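Local coordinates for helix-turn-helix domain-containing protein (Shewanella amazonensis SB2B, PDB 3KE2) that is of uncharacterised function but, as a dimeric winged helix-turn-helix family member, may well bind DNA, at residues Phe57-Val67 and Tyr77-Ile86. Residues are numbered along the deposited sequence; the frame is centred on the assembly and turned at random. Where two conformers were deposited one is given.
Sequences FADIGIEVEFV and YYRIRTWGPI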
ATOM      1  N   PHE A  57       8.172   5.620   0.019  1.00 18.94           N
ATOM      2  CA  PHE A  57       7.401   5.097   1.161  1.00 18.78           C
ATOM      3  C   PHE A  57       6.313   6.092   1.547  1.00 18.57           C
ATOM      4  O   PHE A  57       5.203   5.707   1.911  1.00 18.49           O
ATOM      5  CB  PHE A  57       8.298   4.824   2.376  1.00 18.80           C
ATOM      6  CG  PHE A  57       9.044   3.509   2.342  1.00 18.97           C
ATOM      7  CD1 PHE A  57       9.361   2.879   1.161  1.00 19.98           C
ATOM      8  CD2 PHE A  57       9.579   2.995   3.523  1.00 21.71           C
ATOM      9  CE1 PHE A  57      10.083   1.694   1.164  1.00 20.73           C
ATOM     10  CE2 PHE A  57      10.342   1.816   3.526  1.00 21.42           C
ATOM     11  CZ  PHE A  57      10.586   1.176   2.355  1.00 21.19           C
ATOM     12  N   ALA A  58       6.643   7.376   1.481  1.00 18.58           N
ATOM     13  CA  ALA A  58       5.690   8.425   1.822  1.00 18.32           C
ATOM     14  C   ALA A  58       4.416   8.279   0.976  1.00 18.50           C
ATOM     15  O   ALA A  58       3.323   8.589   1.456  1.00 18.88           O
ATOM     16  CB  ALA A  58       6.321   9.788   1.639  1.00 17.93           C
ATOM     17  N   ASP A  59       4.555   7.791  -0.267  1.00 18.35           N
ATOM     18  CA  ASP A  59       3.406   7.583  -1.167  1.00 18.07           C
ATOM     19  C   ASP A  59       2.358   6.645  -0.575  1.00 17.58           C
ATOM     20  O   ASP A  59       1.173   6.760  -0.897  1.00 17.86           O
ATOM     21  CB  ASP A  59       3.831   7.002  -2.541  1.00 18.56           C
ATOM     22  CG  ASP A  59       4.612   8.005  -3.433  1.00 20.02           C
ATOM     23  OD1 ASP A  59       4.729   9.202  -3.063  1.00 21.76           O
ATOM     24  OD2 ASP A  59       5.077   7.581  -4.531  1.00 21.58           O
ATOM     25  N   ILE A  60       2.780   5.708   0.268  1.00 16.53           N
ATOM     26  CA  ILE A  60       1.843   4.758   0.859  1.00 15.79           C
ATOM     27  C   ILE A  60       1.707   4.951   2.368  1.00 15.69           C
ATOM     28  O   ILE A  60       1.211   4.078   3.060  1.00 15.39           O
ATOM     29  CB  ILE A  60       2.219   3.286   0.486  1.00 15.74           C
ATOM     30  CG1 ILE A  60       3.569   2.843   1.069  1.00 15.27           C
ATOM     31  CG2 ILE A  60       2.199   3.139  -1.065  1.00 15.40           C
ATOM     32  CD1 ILE A  60       3.811   1.292   1.023  1.00 13.42           C
ATOM     33  N   GLY A  61       2.143   6.103   2.873  1.00 15.76           N
ATOM     34  CA  GLY A  61       2.015   6.427   4.312  1.00 16.02           C
ATOM     35  C   GLY A  61       3.017   5.872   5.315  1.00 15.88           C
ATOM     36  O   GLY A  61       2.773   5.922   6.518  1.00 15.45           O
ATOM     37  N   ILE A  62       4.112   5.300   4.829  1.00 16.55           N
ATOM     38  CA  ILE A  62       5.160   4.779   5.708  1.00 16.96           C
ATOM     39  C   ILE A  62       6.192   5.899   5.854  1.00 17.78           C
ATOM     40  O   ILE A  62       6.802   6.333   4.857  1.00 18.04           O
ATOM     41  CB  ILE A  62       5.822   3.502   5.170  1.00 16.58           C
ATOM     42  CG1 ILE A  62       4.782   2.392   4.998  1.00 17.25           C
ATOM     43  CG2 ILE A  62       6.893   3.032   6.103  1.00 15.64           C
ATOM     44  CD1 ILE A  62       5.328   1.053   4.432  1.00 15.96           C
ATOM     45  N   GLU A  63       6.347   6.408   7.075  1.00 18.28           N
ATOM     46  CA  GLU A  63       7.323   7.456   7.343  1.00 18.77           C
ATOM     47  C   GLU A  63       8.588   6.775   7.827  1.00 18.54           C
ATOM     48  O   GLU A  63       8.565   6.065   8.837  1.00 18.92           O
ATOM     49  CB  GLU A  63       6.800   8.424   8.379  1.00 19.13           C
ATOM     50  CG  GLU A  63       5.452   9.064   7.950  1.00 22.12           C
ATOM     51  CD  GLU A  63       4.795   9.920   9.040  1.00 24.59           C
ATOM     52  OE1 GLU A  63       5.382  10.045  10.162  1.00 26.38           O
ATOM     53  OE2 GLU A  63       3.681  10.454   8.762  1.00 24.98           O
ATOM     54  N   VAL A  64       9.673   6.980   7.086  1.00 17.78           N
ATOM     55  CA  VAL A  64      10.957   6.412   7.396  1.00 17.36           C
ATOM     56  C   VAL A  64      11.959   7.523   7.676  1.00 17.25           C
ATOM     57  O   VAL A  64      11.948   8.563   7.015  1.00 17.07           O
ATOM     58  CB  VAL A  64      11.491   5.522   6.235  1.00 17.41           C
ATOM     59  CG1 VAL A  64      11.490   6.255   4.926  1.00 17.61           C
ATOM     60  CG2 VAL A  64      12.868   5.087   6.521  1.00 18.36           C
ATOM     61  N   GLU A  65      12.817   7.287   8.679  1.00 16.78           N
ATOM     62  CA  GLU A  65      13.872   8.194   9.101  1.00 15.91           C
ATOM     63  C   GLU A  65      15.199   7.514   8.962  1.00 15.21           C
ATOM     64  O   GLU A  65      15.267   6.286   8.977  1.00 14.85           O
ATOM     65  CB  GLU A  65      13.786   8.466  10.580  1.00 16.00           C
ATOM     66  CG  GLU A  65      12.626   9.187  11.072  1.00 17.26           C
ATOM     67  CD  GLU A  65      12.571   9.144  12.580  1.00 17.44           C
ATOM     68  OE1 GLU A  65      13.056   8.156  13.177  1.00 17.88           O
ATOM     69  OE2 GLU A  65      12.030  10.083  13.164  1.00 19.23           O
ATOM     70  N   PHE A  66      16.261   8.313   8.913  1.00 14.29           N
ATOM     71  CA  PHE A  66      17.609   7.794   8.886  1.00 13.79           C
ATOM     72  C   PHE A  66      18.248   8.329  10.157  1.00 13.25           C
ATOM     73  O   PHE A  66      18.299   9.532  10.383  1.00 12.71           O
ATOM     74  CB  PHE A  66      18.340   8.231   7.651  1.00 13.62           C
ATOM     75  CG  PHE A  66      19.643   7.561   7.471  1.00 13.63           C
ATOM     76  CD1 PHE A  66      19.698   6.255   7.053  1.00 14.06           C
ATOM     77  CD2 PHE A  66      20.832   8.244   7.677  1.00 14.20           C
ATOM     78  CE1 PHE A  66      20.926   5.632   6.885  1.00 14.80           C
ATOM     79  CE2 PHE A  66      22.040   7.632   7.488  1.00 13.00           C
ATOM     80  CZ  PHE A  66      22.094   6.338   7.089  1.00 12.74           C
ATOM     81  N   VAL A  67      18.727   7.415  10.990  1.00 13.01           N
ATOM     82  CA  VAL A  67      19.258   7.763  12.301  1.00 12.75           C
ATOM     83  C   VAL A  67      20.711   7.433  12.534  1.00 12.82           C
ATOM     84  O   VAL A  67      21.159   6.389  12.158  1.00 12.52           O
ATOM     85  CB  VAL A  67      18.459   6.968  13.356  1.00 12.86           C
ATOM     86  CG1 VAL A  67      18.901   7.338  14.771  1.00 11.97           C
ATOM     87  CG2 VAL A  67      16.965   7.185  13.165  1.00 10.85           C
ATOM     88  N   TYR A  77      21.293   4.251  10.157  1.00 19.04           N
ATOM     89  CA  TYR A  77      20.427   3.153   9.808  1.00 18.94           C
ATOM     90  C   TYR A  77      19.012   3.682   9.653  1.00 18.30           C
ATOM     91  O   TYR A  77      18.660   4.693  10.218  1.00 18.31           O
ATOM     92  CB  TYR A  77      20.498   2.056  10.860  1.00 19.19           C
ATOM     93  CG  TYR A  77      19.992   2.448  12.224  1.00 19.74           C
ATOM     94  CD1 TYR A  77      20.839   3.019  13.178  1.00 20.39           C
ATOM     95  CD2 TYR A  77      18.667   2.234  12.569  1.00 20.29           C
ATOM     96  CE1 TYR A  77      20.355   3.389  14.443  1.00 20.30           C
ATOM     97  CE2 TYR A  77      18.177   2.587  13.819  1.00 20.79           C
ATOM     98  CZ  TYR A  77      19.024   3.157  14.752  1.00 20.99           C
ATOM     99  OH  TYR A  77      18.507   3.479  15.985  1.00 21.25           O
ATOM    100  N   TYR A  78      18.219   3.021   8.840  1.00 18.04           N
ATOM    101  CA  TYR A  78      16.857   3.439   8.639  1.00 17.64           C
ATOM    102  C   TYR A  78      15.951   2.921   9.748  1.00 17.67           C
ATOM    103  O   TYR A  78      16.165   1.854  10.298  1.00 17.39           O
ATOM    104  CB  TYR A  78      16.341   2.925   7.297  1.00 17.59           C
ATOM    105  CG  TYR A  78      16.971   3.548   6.061  1.00 17.54           C
ATOM    106  CD1 TYR A  78      16.494   4.750   5.547  1.00 16.39           C
ATOM    107  CD2 TYR A  78      18.013   2.912   5.370  1.00 17.77           C
ATOM    108  CE1 TYR A  78      17.044   5.308   4.394  1.00 16.12           C
ATOM    109  CE2 TYR A  78      18.585   3.486   4.200  1.00 16.80           C
ATOM    110  CZ  TYR A  78      18.084   4.678   3.727  1.00 17.01           C
ATOM    111  OH  TYR A  78      18.617   5.270   2.590  1.00 18.18           O
ATOM    112  N   ARG A  79      14.944   3.708  10.074  1.00 18.21           N
ATOM    113  CA  ARG A  79      13.946   3.343  11.054  1.00 19.00           C
ATOM    114  C   ARG A  79      12.571   3.777  10.573  1.00 19.22           C
ATOM    115  O   ARG A  79      12.431   4.858   9.991  1.00 20.26           O
ATOM    116  CB  ARG A  79      14.211   3.987  12.401  1.00 19.02           C
ATOM    117  CG  ARG A  79      13.113   3.713  13.417  1.00 20.76           C
ATOM    118  CD  ARG A  79      13.587   3.989  14.816  1.00 24.72           C
ATOM    119  NE  ARG A  79      14.006   5.372  14.931  1.00 28.90           N
ATOM    120  CZ  ARG A  79      14.874   5.845  15.835  1.00 32.45           C
ATOM    121  NH1 ARG A  79      15.497   5.058  16.717  1.00 32.87           N
ATOM    122  NH2 ARG A  79      15.158   7.129  15.813  1.00 33.23           N
ATOM    123  N   ILE A  80      11.562   2.954  10.840  1.00 18.89           N
ATOM    124  CA  ILE A  80      10.206   3.263  10.467  1.00 18.61           C
ATOM    125  C   ILE A  80       9.619   4.114  11.575  1.00 19.16           C
ATOM    126  O   ILE A  80       9.487   3.639  12.714  1.00 18.73           O
ATOM    127  CB  ILE A  80       9.379   1.976  10.292  1.00 18.51           C
ATOM    128  CG1 ILE A  80      10.041   1.062   9.245  1.00 18.35           C
ATOM    129  CG2 ILE A  80       7.961   2.294   9.915  1.00 17.62           C
ATOM    130  CD1 ILE A  80      10.266   1.693   7.942  1.00 17.15           C
ATOM    131  N   ARG A  81       9.308   5.381  11.261  1.00 19.62           N
ATOM    132  CA  ARG A  81       8.709   6.306  12.240  0.50 19.62           C
ATOM    133  C   ARG A  81       7.285   5.871  12.474  1.00 19.50           C
ATOM    134  O   ARG A  81       6.824   5.818  13.609  1.00 19.99           O
ATOM    135  CB  ARG A  81       8.746   7.765  11.774  0.50 19.84           C
ATOM    136  CG  ARG A  81       8.015   8.747  12.729  0.50 20.72           C
ATOM    137  CD  ARG A  81       8.057  10.215  12.254  0.50 21.34           C
ATOM    138  NE  ARG A  81       7.290  11.098  13.141  0.50 21.34           N
ATOM    139  CZ  ARG A  81       7.806  11.778  14.159  0.50 20.40           C
ATOM    140  NH1 ARG A  81       9.099  11.701  14.424  0.50 20.13           N
ATOM    141  NH2 ARG A  81       7.026  12.538  14.907  0.50 20.24           N
ATOM    142  N   THR A  82       6.570   5.565  11.387  1.00 19.08           N
ATOM    143  CA  THR A  82       5.182   5.070  11.500  1.00 18.22           C
ATOM    144  C   THR A  82       4.825   4.273  10.265  1.00 17.89           C
ATOM    145  O   THR A  82       5.273   4.603   9.168  1.00 17.60           O
ATOM    146  CB  THR A  82       4.143   6.156  11.669  1.00 18.03           C
ATOM    147  OG1 THR A  82       2.890   5.531  11.985  1.00 18.80           O
ATOM    148  CG2 THR A  82       4.003   6.997  10.398  1.00 17.17           C
ATOM    149  N   TRP A  83       4.060   3.199  10.459  1.00 17.49           N
ATOM    150  CA  TRP A  83       3.598   2.382   9.341  1.00 17.18           C
ATOM    151  C   TRP A  83       2.356   2.976   8.720  1.00 16.84           C
ATOM    152  O   TRP A  83       1.998   2.633   7.595  1.00 16.60           O
ATOM    153  CB  TRP A  83       3.277   0.964   9.780  1.00 17.24           C
ATOM    154  CG  TRP A  83       4.464   0.141   9.993  1.00 17.51           C
ATOM    155  CD1 TRP A  83       5.203   0.052  11.123  1.00 16.28           C
ATOM    156  CD2 TRP A  83       5.057  -0.753   9.045  1.00 17.65           C
ATOM    157  NE1 TRP A  83       6.226  -0.836  10.938  1.00 16.51           N
ATOM    158  CE2 TRP A  83       6.168  -1.338   9.669  1.00 16.88           C
ATOM    159  CE3 TRP A  83       4.754  -1.115   7.725  1.00 18.17           C
ATOM    160  CZ2 TRP A  83       6.978  -2.273   9.033  1.00 17.99           C
ATOM    161  CZ3 TRP A  83       5.567  -2.054   7.082  1.00 18.36           C
ATOM    162  CH2 TRP A  83       6.670  -2.615   7.741  1.00 18.55           C
ATOM    163  N   GLY A  84       1.690   3.848   9.470  1.00 16.68           N
ATOM    164  CA  GLY A  84       0.472   4.479   9.017  1.00 16.64           C
ATOM    165  C   GLY A  84      -0.606   3.486   8.620  1.00 16.40           C
ATOM    166  O   GLY A  84      -0.964   2.611   9.398  1.00 16.86           O
ATOM    167  N   PRO A  85      -1.095   3.582   7.383  1.00 16.22           N
ATOM    168  CA  PRO A  85      -2.184   2.717   6.968  1.00 16.45           C
ATOM    169  C   PRO A  85      -1.770   1.282   6.671  1.00 16.89           C
ATOM    170  O   PRO A  85      -2.650   0.452   6.375  1.00 17.50           O
ATOM    171  CB  PRO A  85      -2.649   3.380   5.666  1.00 16.15           C
ATOM    172  CG  PRO A  85      -1.414   3.884   5.069  1.00 15.95           C
ATOM    173  CD  PRO A  85      -0.565   4.357   6.243  1.00 16.04           C
ATOM    174  N   ILE A  86      -0.468   0.998   6.731  1.00 16.71           N
ATOM    175  CA  ILE A  86       0.059  -0.321   6.422  1.00 16.57           C
ATOM    176  C   ILE A  86       0.179  -1.189   7.664  1.00 17.21           C
ATOM    177  O   ILE A  86       0.662  -0.768   8.728  1.00 17.77           O
ATOM    178  CB  ILE A  86       1.446  -0.227   5.761  1.00 16.30           C
ATOM    179  CG1 ILE A  86       1.391   0.677   4.526  1.00 15.83           C
ATOM    180  CG2 ILE A  86       1.968  -1.599   5.384  1.00 15.71           C
ATOM    181  CD1 ILE A  86       0.380   0.308   3.539  1.00 13.58           C
TER
HETATM  182  O   HOH W   1       4.832  11.264  12.430  1.00 20.94           O
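Phe-66 and Tyr-78 face each other as a non-hydrogen-bonded pair of the antiparallel hairpin formed by strands 63-67 and 77-82, the wing expected in a winged helix-turn-helix fold. Their rings make an edge-to-face pair, planes at 67°: Phe-66 CD1 sits over the centre of the Tyr-78 ring, 3.8 Å from Tyr-78 CD1. Phe-66 gets there because its CG stands anti to the backbone N (chi1 -171°), which also lays one ring face over the amide N of Tyr-77. Val-64 adds its CG2 methyl obliquely against the Tyr-78 ring, and Ile-54 of helix 47-55 touches both residues. A leucine in place of Tyr-78 would probably leave the Phe-66 edge without an aromatic face and open a gap beside Val-64 and Ile-54.

Charge gathers on the other face. Glu-65 OE1 takes a weak bond from Arg-79 NE at 3.4 Å, in the guanidinium plane. Arg-79 bends at chi3 (59°) to run alongside Glu-65, which brings a guanidinium face onto Val-67 CG2; Val-67 CB in turn rests over the Tyr-77 ring in a CH-pi contact. Arg-81 has two conformers, so its side-chain links are provisional: in the one described, NH1 meets Glu-65 OE2 at 3.6 Å, and NE reaches Glu-63 OE1 through a long salt bridge and a shared water, the two flat groups nearly coplanar.

Here a classic beta bulge sets Arg-81 and Thr-82 both opposite Glu-63, whose O accepts from Arg-81 N (2.6 Å) and Thr-82 N (3.3 Å). Beyond it, Ile-62 fits its CG1 against Ile-86 CG1 at 3.8 Å and its CD1 beside Trp-83. The wing is thus two-sided: Val-64 and Tyr-78 pack one face against helix 47-55, while acids of one strand and arginines of the other probably balance each other's charge on the opposite face.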